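Local coordinates for protein transmembrane oligosaccharyl transferase (Archaeoglobus fulgidus, PDB 3WAJ) that is a membrane-embedded oligosaccharyl transferase of the STT3/AglB family, joining a GT-C-clan transmembrane region of many helices to a large mixed helix-and-strand C-terminal part, at residues Gly517-Glu522 and Tyr540-Tyr545; Thr508-Asn513 and Ala559-Met564. One frame throughout, in Å; residues are numbered along the deposited sequence.

Contact 1 (Gly517-Glu522 and Tyr540-Tyr545); sequences GEKYDE and YPFETY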
loop_
_atom_site.group_PDB
_atom_site.type_symbol
_atom_site.label_atom_id
_atom_site.label_comp_id
_atom_site.label_asym_id
_atom_site.label_seq_id
_atom_site.Cartn_x
_atom_site.Cartn_y
_atom_site.Cartn_z
ATOM N N GLY A 517 -16.128 -22.640 2.604
ATOM C CA GLY A 517 -15.167 -22.304 1.558
ATOM C C GLY A 517 -15.749 -22.246 0.162
ATOM O O GLY A 517 -15.407 -21.362 -0.635
ATOM N N GLU A 518 -16.648 -23.177 -0.139
ATOM C CA GLU A 518 -17.287 -23.213 -1.457
ATOM C C GLU A 518 -18.097 -21.932 -1.738
ATOM O O GLU A 518 -18.039 -21.368 -2.841
ATOM C CB GLU A 518 -18.170 -24.456 -1.585
ATOM C CG GLU A 518 -18.244 -25.021 -3.001
ATOM C CD GLU A 518 -19.060 -26.316 -3.101
ATOM O OE1 GLU A 518 -18.781 -27.123 -4.017
ATOM O OE2 GLU A 518 -19.986 -26.518 -2.283
ATOM N N LYS A 519 -18.842 -21.461 -0.742
ATOM C CA LYS A 519 -19.620 -20.239 -0.919
ATOM C C LYS A 519 -18.720 -19.032 -1.160
ATOM O O LYS A 519 -18.944 -18.249 -2.105
ATOM C CB LYS A 519 -20.583 -20.015 0.263
ATOM C CG LYS A 519 -21.632 -21.119 0.413
ATOM C CD LYS A 519 -22.729 -20.761 1.399
ATOM C CE LYS A 519 -23.632 -21.956 1.690
ATOM N NZ LYS A 519 -22.874 -23.011 2.412
ATOM N N TYR A 520 -17.693 -18.902 -0.321
ATOM C CA TYR A 520 -16.702 -17.846 -0.495
ATOM C C TYR A 520 -16.116 -17.892 -1.907
ATOM O O TYR A 520 -15.996 -16.854 -2.556
ATOM C CB TYR A 520 -15.615 -17.929 0.594
ATOM C CG TYR A 520 -16.140 -17.496 1.945
ATOM C CD1 TYR A 520 -16.484 -16.168 2.175
ATOM C CD2 TYR A 520 -16.312 -18.405 2.976
ATOM C CE1 TYR A 520 -16.975 -15.749 3.401
ATOM C CE2 TYR A 520 -16.813 -17.998 4.221
ATOM C CZ TYR A 520 -17.143 -16.671 4.415
ATOM O OH TYR A 520 -17.638 -16.253 5.628
ATOM N N ASP A 521 -15.786 -19.088 -2.401
ATOM C CA ASP A 521 -15.253 -19.209 -3.766
ATOM C C ASP A 521 -16.226 -18.780 -4.858
ATOM O O ASP A 521 -15.824 -18.081 -5.788
ATOM C CB ASP A 521 -14.678 -20.610 -4.029
ATOM C CG ASP A 521 -13.357 -20.862 -3.277
ATOM O OD1 ASP A 521 -12.821 -21.979 -3.386
ATOM O OD2 ASP A 521 -12.851 -19.951 -2.594
ATOM N N GLU A 522 -17.499 -19.164 -4.753
ATOM C CA GLU A 522 -18.507 -18.684 -5.725
ATOM C C GLU A 522 -18.660 -17.177 -5.650
ATOM O O GLU A 522 -18.681 -16.489 -6.671
ATOM C CB GLU A 522 -19.902 -19.246 -5.435
ATOM C CG GLU A 522 -20.032 -20.728 -5.319
ATOM C CD GLU A 522 -21.302 -21.104 -4.591
ATOM O OE1 GLU A 522 -21.763 -20.282 -3.769
ATOM O OE2 GLU A 522 -21.844 -22.198 -4.847
ATOM N N TYR A 540 -25.376 -9.440 2.758
ATOM C CA TYR A 540 -24.761 -10.593 2.093
ATOM C C TYR A 540 -25.790 -11.656 1.723
ATOM O O TYR A 540 -26.753 -11.840 2.453
ATOM C CB TYR A 540 -23.662 -11.189 2.979
ATOM C CG TYR A 540 -22.514 -10.233 3.167
ATOM C CD1 TYR A 540 -22.511 -9.321 4.205
ATOM C CD2 TYR A 540 -21.433 -10.237 2.293
ATOM C CE1 TYR A 540 -21.447 -8.422 4.380
ATOM C CE2 TYR A 540 -20.367 -9.356 2.454
ATOM C CZ TYR A 540 -20.380 -8.444 3.499
ATOM O OH TYR A 540 -19.322 -7.557 3.651
ATOM N N PRO A 541 -25.576 -12.355 0.586
ATOM C CA PRO A 541 -26.495 -13.362 0.026
ATOM C C PRO A 541 -26.385 -14.672 0.773
ATOM O O PRO A 541 -27.044 -15.657 0.435
ATOM C CB PRO A 541 -25.973 -13.575 -1.406
ATOM C CG PRO A 541 -24.950 -12.500 -1.632
ATOM C CD PRO A 541 -24.415 -12.131 -0.298
ATOM N N PHE A 542 -25.518 -14.686 1.772
ATOM C CA PHE A 542 -25.393 -15.846 2.630
ATOM C C PHE A 542 -24.811 -15.486 3.992
ATOM O O PHE A 542 -24.277 -14.396 4.230
ATOM C CB PHE A 542 -24.559 -16.955 1.962
ATOM C CG PHE A 542 -23.062 -16.639 1.852
ATOM C CD1 PHE A 542 -22.598 -15.621 1.011
ATOM C CD2 PHE A 542 -22.124 -17.382 2.565
ATOM C CE1 PHE A 542 -21.219 -15.342 0.893
ATOM C CE2 PHE A 542 -20.757 -17.112 2.456
ATOM C CZ PHE A 542 -20.302 -16.093 1.615
ATOM N N GLU A 543 -24.950 -16.454 4.870
ATOM C CA GLU A 543 -24.417 -16.471 6.212
ATOM C C GLU A 543 -22.867 -16.263 6.217
ATOM O O GLU A 543 -22.107 -17.179 5.921
ATOM C CB GLU A 543 -24.856 -17.833 6.801
ATOM C CG GLU A 543 -25.001 -19.031 5.722
ATOM C CD GLU A 543 -26.308 -19.060 4.826
ATOM O OE1 GLU A 543 -26.383 -19.846 3.840
ATOM O OE2 GLU A 543 -27.274 -18.318 5.096
ATOM N N THR A 544 -22.399 -15.055 6.534
ATOM C CA THR A 544 -20.960 -14.743 6.464
ATOM C C THR A 544 -20.249 -14.482 7.806
ATOM O O THR A 544 -20.886 -14.361 8.843
ATOM C CB THR A 544 -20.684 -13.516 5.565
ATOM O OG1 THR A 544 -21.342 -12.356 6.099
ATOM C CG2 THR A 544 -21.127 -13.772 4.129
ATOM N N TYR A 545 -18.922 -14.359 7.773
ATOM C CA TYR A 545 -18.162 -13.942 8.960
ATOM C C TYR A 545 -16.947 -13.104 8.564
ATOM O O TYR A 545 -16.497 -13.155 7.413
ATOM C CB TYR A 545 -17.723 -15.151 9.825
ATOM C CG TYR A 545 -16.933 -16.205 9.073
ATOM C CD1 TYR A 545 -15.601 -15.997 8.729
ATOM C CD2 TYR A 545 -17.519 -17.416 8.719
ATOM C CE1 TYR A 545 -14.880 -16.958 8.033
ATOM C CE2 TYR A 545 -16.800 -18.391 8.025
ATOM C CZ TYR A 545 -15.480 -18.148 7.688
ATOM O OH TYR A 545 -14.761 -19.102 7.001
#

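Contact 2 (Thr508-Asn513 and Ala559-Met564); sequences TWMREN and AVAHRM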
loop_
_atom_site.group_PDB
_atom_site.type_symbol
_atom_site.label_atom_id
_atom_site.label_comp_id
_atom_site.label_asym_id
_atom_site.label_seq_id
_atom_site.Cartn_x
_atom_site.Cartn_y
_atom_site.Cartn_z
ATOM N N THR A 508 -3.474 -19.594 2.805
ATOM C CA THR A 508 -3.939 -20.761 2.043
ATOM C C THR A 508 -4.524 -21.776 2.999
ATOM O O THR A 508 -5.529 -22.414 2.697
ATOM C CB THR A 508 -2.861 -21.453 1.177
ATOM O OG1 THR A 508 -1.749 -21.814 1.996
ATOM C CG2 THR A 508 -2.411 -20.551 0.035
ATOM N N TRP A 509 -3.896 -21.924 4.162
ATOM C CA TRP A 509 -4.439 -22.801 5.195
ATOM C C TRP A 509 -5.853 -22.362 5.576
ATOM O O TRP A 509 -6.772 -23.177 5.637
ATOM C CB TRP A 509 -3.548 -22.809 6.442
ATOM C CG TRP A 509 -4.076 -23.725 7.513
ATOM C CD1 TRP A 509 -3.801 -25.063 7.662
ATOM C CD2 TRP A 509 -4.995 -23.384 8.575
ATOM N NE1 TRP A 509 -4.486 -25.565 8.745
ATOM C CE2 TRP A 509 -5.225 -24.564 9.323
ATOM C CE3 TRP A 509 -5.647 -22.200 8.954
ATOM C CZ2 TRP A 509 -6.075 -24.594 10.444
ATOM C CZ3 TRP A 509 -6.488 -22.223 10.071
ATOM C CH2 TRP A 509 -6.693 -23.415 10.805
ATOM N N MET A 510 -6.009 -21.067 5.838
ATOM C CA MET A 510 -7.294 -20.501 6.221
ATOM C C MET A 510 -8.368 -20.805 5.187
ATOM O O MET A 510 -9.483 -21.207 5.541
ATOM C CB MET A 510 -7.189 -18.980 6.460
ATOM C CG MET A 510 -8.543 -18.330 6.724
ATOM S SD MET A 510 -8.446 -16.612 7.236
ATOM C CE MET A 510 -7.965 -16.739 8.956
ATOM N N ARG A 511 -8.017 -20.646 3.912
ATOM C CA ARG A 511 -8.966 -20.880 2.816
ATOM C C ARG A 511 -9.528 -22.294 2.860
ATOM O O ARG A 511 -10.689 -22.528 2.516
ATOM C CB ARG A 511 -8.294 -20.618 1.460
ATOM C CG ARG A 511 -9.137 -21.029 0.234
ATOM C CD ARG A 511 -8.482 -20.567 -1.072
ATOM N NE ARG A 511 -9.258 -20.884 -2.275
ATOM C CZ ARG A 511 -8.929 -20.512 -3.512
ATOM N NH1 ARG A 511 -7.837 -19.803 -3.722
ATOM N NH2 ARG A 511 -9.711 -20.839 -4.529
ATOM N N GLU A 512 -8.697 -23.221 3.318
ATOM C CA GLU A 512 -9.015 -24.641 3.263
ATOM C C GLU A 512 -9.666 -25.155 4.545
ATOM O O GLU A 512 -10.411 -26.121 4.519
ATOM C CB GLU A 512 -7.746 -25.446 2.932
ATOM C CG GLU A 512 -7.949 -26.964 2.814
ATOM C CD GLU A 512 -8.791 -27.377 1.606
ATOM O OE1 GLU A 512 -8.942 -26.565 0.661
ATOM O OE2 GLU A 512 -9.301 -28.522 1.602
ATOM N N ASN A 513 -9.420 -24.483 5.661
ATOM C CA ASN A 513 -9.750 -25.070 6.963
ATOM C C ASN A 513 -10.764 -24.297 7.803
ATOM O O ASN A 513 -11.058 -24.686 8.923
ATOM C CB ASN A 513 -8.459 -25.335 7.771
ATOM C CG ASN A 513 -7.560 -26.372 7.100
ATOM O OD1 ASN A 513 -7.754 -27.577 7.276
ATOM N ND2 ASN A 513 -6.596 -25.910 6.306
ATOM N N ALA A 559 -7.358 -12.008 -1.273
ATOM C CA ALA A 559 -6.874 -12.674 -2.478
ATOM C C ALA A 559 -6.349 -14.095 -2.223
ATOM O O ALA A 559 -6.423 -14.937 -3.106
ATOM C CB ALA A 559 -5.826 -11.819 -3.194
ATOM N N VAL A 560 -5.852 -14.369 -1.018
ATOM C CA VAL A 560 -5.237 -15.667 -0.754
ATOM C C VAL A 560 -6.116 -16.587 0.086
ATOM O O VAL A 560 -6.260 -17.767 -0.215
ATOM C CB VAL A 560 -3.821 -15.541 -0.124
ATOM C CG1 VAL A 560 -3.222 -16.925 0.112
ATOM C CG2 VAL A 560 -2.897 -14.724 -1.034
ATOM N N ALA A 561 -6.703 -16.052 1.143
ATOM C CA ALA A 561 -7.580 -16.853 1.985
ATOM C C ALA A 561 -9.000 -16.954 1.422
ATOM O O ALA A 561 -9.772 -17.811 1.857
ATOM C CB ALA A 561 -7.611 -16.301 3.400
ATOM N N HIS A 562 -9.341 -16.078 0.472
ATOM C CA HIS A 562 -10.736 -15.906 0.038
ATOM C C HIS A 562 -11.662 -15.786 1.260
ATOM O O HIS A 562 -12.716 -16.420 1.311
ATOM C CB HIS A 562 -11.207 -17.075 -0.854
ATOM C CG HIS A 562 -10.672 -17.042 -2.253
ATOM N ND1 HIS A 562 -10.956 -18.022 -3.182
ATOM C CD2 HIS A 562 -9.861 -16.156 -2.885
ATOM C CE1 HIS A 562 -10.354 -17.738 -4.323
ATOM N NE2 HIS A 562 -9.685 -16.608 -4.169
ATOM N N ARG A 563 -11.245 -14.998 2.250
ATOM C CA ARG A 563 -12.107 -14.648 3.380
ATOM C C ARG A 563 -12.282 -13.139 3.428
ATOM O O ARG A 563 -11.662 -12.423 2.654
ATOM C CB ARG A 563 -11.565 -15.208 4.704
ATOM C CG ARG A 563 -11.604 -16.736 4.758
ATOM C CD ARG A 563 -13.018 -17.315 4.489
ATOM N NE ARG A 563 -13.027 -18.786 4.549
ATOM C CZ ARG A 563 -12.803 -19.590 3.508
ATOM N NH1 ARG A 563 -12.579 -19.070 2.307
ATOM N NH2 ARG A 563 -12.813 -20.912 3.666
ATOM N N MET A 564 -13.124 -12.643 4.325
ATOM C CA MET A 564 -13.468 -11.227 4.266
ATOM C C MET A 564 -12.852 -10.424 5.406
ATOM O O MET A 564 -13.257 -10.566 6.556
ATOM C CB MET A 564 -14.988 -11.059 4.245
ATOM C CG MET A 564 -15.681 -11.877 3.162
ATOM S SD MET A 564 -17.474 -11.700 3.297
ATOM C CE MET A 564 -18.029 -12.305 1.687
HETATM O O HOH W 1 -5.292 -19.311 -2.308
#

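Contact 1 (Gly517-Glu522 and Tyr540-Tyr545)
Tyr520, pointing out of the short helix 517-524, is caught between Phe542 and Tyr545 of the loop that runs up to strand 546-548. This is the tight part of the contact. Phe542 turns its edge to one face of Tyr520 in a T-shaped pair, planes at 73°, with Phe542 CZ near the rim of that face, 3.8 Å from Tyr520 CE1. Tyr520 in turn presents its own edge to the face of Tyr545, also edge-to-face, and its OH sits over the centre of the Tyr545 ring, 3.2 Å above the plane. The same hydroxyl accepts a hydrogen bond from Tyr545 N at 3.1 Å, bent to 143° at the hydrogen, so a backbone amide fixes the end of the buried tyrosine. Phe542 CG stands between its backbone N and carbonyl carbon (chi1 71°), which carries it toward helix 517-524. Thr544 CG2 lies over the centre of one face of the Phe542 ring, 3.5 Å above the plane, while Lys519 CB makes an off-centre CH-pi contact with the opposite face, 4.1 Å from the ring centroid. Packing thins beyond Lys519, toward the exposed Glu543. Lys519 CE comes within 4.1 Å of Glu543 OE1, but Lys519 NZ stays 4.9 Å from Glu543 OE1, so the opposite charges attract at most loosely; Lys519 NZ makes a weak, long ion pair with Asp516 instead. Tyr545 OH is hydrogen-bonded to Pro515 O, just before the helix. The whole is an aromatic cluster of edge-to-face pairs, packing a loop of the AglB core region against a helix.

Contact 2 (Thr508-Asn513 and Ala559-Met564)
Arg511 lies across the end of helix 554-561, where His562 takes a positive phi and leaves the helix. Arg511 CB rests on Ala561 O at 3.2 Å, and Arg511 CG passes Ala561 O at 3.7 Å. CG is anti to the backbone N (chi1 172°), and from there the chain runs extended to NE, with CD beside Val560 O. At the tip the guanidinium lies over one face of the His562 imidazole, the planes 35° apart and Arg511 CZ 3.2 Å from His562 CE1. Arg511 NH1 gives a hydrogen bond to a water at 3.0 Å, and that water donates to Val560 O at 2.8 Å; Arg511 NH2 has a long, weak ion pair with Asp521, whose carboxylate also bonds His562 ND1. On the other flank Met510 SD packs on Ala561 CB at 3.9 Å, and Arg563 folds back, its NH1 bonded to His562 O. Arg563 NH2 reaches Arg511 O at 2.9 Å, a weak bond, and also bonds Thr514 O. Arg563 thus meets Arg511 O directly and Arg511 meets Val560 O through the water; these carbonyl-rich helix ends may favour the positive charges, while Asp521 probably offsets the guanidinium lying over His562.

Overall arrangement
Contacts 1 and 2 have centres 12 Å apart, on the same side of the chain's centre, and both belong to the AglB core region. Helix 501-513 and helix 517-524 follow each other, then come the loop 540-545, strand 546-548 and helix 554-561, so contact 1 is nested inside the loop closed by contact 2. The two touch directly: Tyr545 OH and Arg563 NE form a probable hydrogen bond at 3.0 Å, and Tyr520 CB packs on His562 O. Strand 546-548 follows segment 540-545, and strand 564-565 begins at the last residue of segment 559-564; the two are parallel neighbours in one mixed sheet. Together they join helices 501-513, 517-524 and 554-561 beside that sheet's edge strand 564-565.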